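Kunitz-type conkunitzin-S1 (Conus striatus, PDB 6Q6C) blocks voltage-activated potassium channels of the Shaker family as a venom neurotoxin built on the Kunitz fold. Local coordinates at residues 3-11 / 52-60. The protein carries 1 engineered substitution. Sequence-based numbering, arbitrary orientation.
Sequences RPSLCDLPA and DCQDTCLYT. Engineered in segment 52-60: Asp55 (natural residue Arg).
Cys7 and Cys57 meet through a covalent bond, SG to SG at 2.1 Å, which ties the short 3-10 turn at 5-8 to the last turn of helix 50-58. The bridge has a chi3 of -84°, close to the 90° at which a disulfide is least strained. In both cysteines SG lies anti to the carbonyl carbon and beside the backbone N, which makes the two half-bridges alike, and Tyr25 of strand 20-26 packs against the bridge. Van der Waals contacts spread out from it. CD1 of Leu6 comes to 4.0 Å from Cys57 SG, and Pro4 turns CD and CG to the helix: CD rests against the carbonyl oxygen, 3.3 Å from Thr56 O, and CG makes the apolar part of the contact, 4.2 Å from Thr56 CG2. Thr56 is oriented by a bond of its own: OG1 reaches back one turn to Asp52 O at 2.8 Å, on the opposite face of that carbonyl from Thr56 N, while CG2 is left to meet the proline. This is the Kunitz domain's classic closure, an N-terminal 3-10 turn linked by disulfide to the C-terminal helix, and here it illustrates how a small fold with little core is held together covalently; a second bridge, Cys32-Cys53, joins the same helix to strand 31-37. Polar contact across the termini is slighter. The Arg3 chain, extended from CG to NE, brings NE to Cys57 O at 2.8 Å; the oxygen lies at the edge of the guanidinium group, near its plane, but the bond is weak, bent to 122° at the hydrogen. Beyond the helix, Thr60 folds back so that CG2 meets Pro4 CD tip to tip at 3.8 Å, and its OG1 lies against Arg3 CG, the two side chains crossing at about a right angle.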
loop_
_atom_site.group_PDB
_atom_site.type_symbol
_atom_site.label_atom_id
_atom_site.label_comp_id
_atom_site.label_asym_id
_atom_site.label_seq_id
_atom_site.Cartn_x
_atom_site.Cartn_y
_atom_site.Cartn_z
ATOM N N ARG A 3 -4.373 -5.168 -13.635
ATOM C CA ARG A 3 -3.842 -5.046 -12.241
ATOM C C ARG A 3 -4.866 -5.634 -11.289
ATOM O O ARG A 3 -6.059 -5.456 -11.505
ATOM C CB ARG A 3 -3.651 -3.580 -11.803
ATOM C CG ARG A 3 -2.654 -2.790 -12.628
ATOM C CD ARG A 3 -2.314 -1.463 -12.013
ATOM N NE ARG A 3 -1.169 -0.836 -12.668
ATOM C CZ ARG A 3 -1.174 -0.345 -13.899
ATOM N NH1 ARG A 3 -2.248 -0.470 -14.663
ATOM N NH2 ARG A 3 -0.089 0.230 -14.386
ATOM N N PRO A 4 -4.458 -6.315 -10.198
ATOM C CA PRO A 4 -5.408 -6.683 -9.153
ATOM C C PRO A 4 -6.224 -5.489 -8.633
ATOM O O PRO A 4 -5.673 -4.381 -8.544
ATOM C CB PRO A 4 -4.473 -7.206 -8.047
ATOM C CG PRO A 4 -3.213 -7.694 -8.765
ATOM C CD PRO A 4 -3.090 -6.782 -9.958
ATOM N N SER A 5 -7.497 -5.689 -8.293
ATOM C CA SER A 5 -8.388 -4.608 -7.788
ATOM C C SER A 5 -7.824 -3.993 -6.492
ATOM O O SER A 5 -8.053 -2.781 -6.276
ATOM C CB SER A 5 -9.772 -5.103 -7.570
ATOM O OG SER A 5 -9.794 -6.121 -6.574
ATOM N N LEU A 6 -6.992 -4.709 -5.718
ATOM C CA LEU A 6 -6.447 -4.099 -4.487
ATOM C C LEU A 6 -5.568 -2.885 -4.837
ATOM O O LEU A 6 -5.426 -2.004 -4.022
ATOM C CB LEU A 6 -5.666 -5.145 -3.687
ATOM C CG LEU A 6 -4.393 -5.648 -4.350
ATOM C CD1 LEU A 6 -3.179 -4.826 -3.980
ATOM C CD2 LEU A 6 -4.188 -7.076 -3.947
ATOM N N CYS A 7 -5.017 -2.842 -6.042
ATOM C CA CYS A 7 -4.076 -1.778 -6.432
ATOM C C CYS A 7 -4.793 -0.427 -6.531
ATOM O O CYS A 7 -4.089 0.608 -6.481
ATOM C CB CYS A 7 -3.422 -2.101 -7.764
ATOM S SG CYS A 7 -2.497 -3.672 -7.700
ATOM N N ASP A 8 -6.133 -0.434 -6.658
ATOM C CA ASP A 8 -6.927 0.819 -6.756
ATOM C C ASP A 8 -7.494 1.220 -5.396
ATOM O O ASP A 8 -8.103 2.276 -5.361
ATOM C CB ASP A 8 -8.025 0.656 -7.795
ATOM C CG ASP A 8 -7.472 0.459 -9.205
ATOM O OD1 ASP A 8 -6.300 0.854 -9.501
ATOM O OD2 ASP A 8 -8.168 -0.122 -9.978
ATOM N N LEU A 9 -7.209 0.477 -4.339
ATOM C CA LEU A 9 -7.749 0.861 -3.027
ATOM C C LEU A 9 -7.002 2.080 -2.492
ATOM O O LEU A 9 -5.822 2.257 -2.743
ATOM C CB LEU A 9 -7.626 -0.305 -2.052
ATOM C CG LEU A 9 -8.483 -1.542 -2.341
ATOM C CD1 LEU A 9 -8.076 -2.664 -1.435
ATOM C CD2 LEU A 9 -9.967 -1.271 -2.187
ATOM N N PRO A 10 -7.660 2.928 -1.697
ATOM C CA PRO A 10 -6.994 4.099 -1.120
ATOM C C PRO A 10 -5.935 3.675 -0.124
ATOM O O PRO A 10 -6.068 2.662 0.574
ATOM C CB PRO A 10 -8.145 4.864 -0.434
ATOM C CG PRO A 10 -9.213 3.851 -0.208
ATOM C CD PRO A 10 -9.053 2.784 -1.265
ATOM N N ALA A 11 -4.935 4.537 0.078
ATOM C CA ALA A 11 -4.044 4.397 1.242
ATOM C C ALA A 11 -4.909 4.431 2.497
ATOM O O ALA A 11 -5.673 5.393 2.674
ATOM C CB ALA A 11 -2.985 5.476 1.214
ATOM N N ASP A 52 7.559 -5.779 -3.576
ATOM C CA ASP A 52 6.261 -6.486 -3.628
ATOM C C ASP A 52 5.158 -5.613 -4.198
ATOM O O ASP A 52 4.352 -6.090 -4.946
ATOM C CB ASP A 52 5.907 -7.041 -2.264
ATOM C CG ASP A 52 6.899 -8.096 -1.864
ATOM O OD1 ASP A 52 7.281 -8.970 -2.708
ATOM O OD2 ASP A 52 7.279 -8.027 -0.769
ATOM N N CYS A 53 5.156 -4.342 -3.898
ATOM C CA CYS A 53 4.148 -3.450 -4.457
ATOM C C CYS A 53 4.364 -3.325 -5.962
ATOM O O CYS A 53 3.396 -3.484 -6.695
ATOM C CB CYS A 53 4.253 -2.098 -3.770
ATOM S SG CYS A 53 3.079 -0.851 -4.359
ATOM N N GLN A 54 5.605 -3.191 -6.426
ATOM C CA GLN A 54 5.876 -3.058 -7.887
ATOM C C GLN A 54 5.511 -4.362 -8.597
ATOM O O GLN A 54 4.853 -4.333 -9.669
ATOM C CB GLN A 54 7.333 -2.697 -8.129
ATOM C CG GLN A 54 7.601 -1.267 -7.741
ATOM C CD GLN A 54 8.976 -0.742 -8.103
ATOM O OE1 GLN A 54 9.164 0.485 -8.267
ATOM N NE2 GLN A 54 9.944 -1.624 -8.163
ATOM N N ASP A 55 5.868 -5.496 -8.011
ATOM C CA ASP A 55 5.619 -6.817 -8.653
ATOM C C ASP A 55 4.112 -7.041 -8.752
ATOM O O ASP A 55 3.620 -7.627 -9.702
ATOM C CB ASP A 55 6.321 -7.859 -7.807
ATOM C CG ASP A 55 6.433 -9.235 -8.430
ATOM O OD1 ASP A 55 6.817 -9.350 -9.600
ATOM O OD2 ASP A 55 6.191 -10.175 -7.702
ATOM N N THR A 56 3.362 -6.625 -7.739
ATOM C CA THR A 56 1.902 -6.874 -7.658
ATOM C C THR A 56 1.112 -5.896 -8.522
ATOM O O THR A 56 0.115 -6.320 -9.159
ATOM C CB THR A 56 1.418 -6.810 -6.212
ATOM O OG1 THR A 56 2.134 -7.760 -5.450
ATOM C CG2 THR A 56 -0.061 -7.043 -6.074
ATOM N N CYS A 57 1.476 -4.629 -8.529
ATOM C CA CYS A 57 0.626 -3.550 -9.048
ATOM C C CYS A 57 1.200 -2.843 -10.278
ATOM O O CYS A 57 0.425 -2.395 -11.041
ATOM C CB CYS A 57 0.318 -2.499 -7.990
ATOM S SG CYS A 57 -0.705 -3.154 -6.654
ATOM N N LEU A 58 2.511 -2.707 -10.424
ATOM C CA LEU A 58 3.062 -1.867 -11.494
ATOM C C LEU A 58 3.335 -2.756 -12.702
ATOM O O LEU A 58 3.006 -2.373 -13.797
ATOM C CB LEU A 58 4.322 -1.205 -10.968
ATOM C CG LEU A 58 4.945 -0.177 -11.882
ATOM C CD1 LEU A 58 3.937 0.877 -12.378
ATOM C CD2 LEU A 58 6.123 0.461 -11.171
ATOM N N TYR A 59 3.919 -3.927 -12.498
ATOM C CA TYR A 59 4.403 -4.835 -13.569
ATOM C C TYR A 59 3.475 -6.035 -13.653
ATOM O O TYR A 59 3.897 -7.155 -13.312
ATOM C CB TYR A 59 5.855 -5.226 -13.271
ATOM C CG TYR A 59 6.757 -4.029 -13.221
ATOM C CD1 TYR A 59 6.981 -3.288 -14.384
ATOM C CD2 TYR A 59 7.356 -3.590 -12.056
ATOM C CE1 TYR A 59 7.742 -2.138 -14.373
ATOM C CE2 TYR A 59 8.144 -2.453 -12.032
ATOM C CZ TYR A 59 8.384 -1.746 -13.210
ATOM O OH TYR A 59 9.107 -0.563 -13.242
ATOM N N THR A 60 2.219 -5.762 -13.984
ATOM C CA THR A 60 1.149 -6.754 -14.282
ATOM C C THR A 60 0.942 -6.862 -15.801
ATOM O O THR A 60 1.701 -7.506 -16.526
ATOM C CB THR A 60 -0.182 -6.332 -13.656
ATOM O OG1 THR A 60 -0.598 -5.213 -14.455
ATOM C CG2 THR A 60 -0.082 -6.040 -12.170
#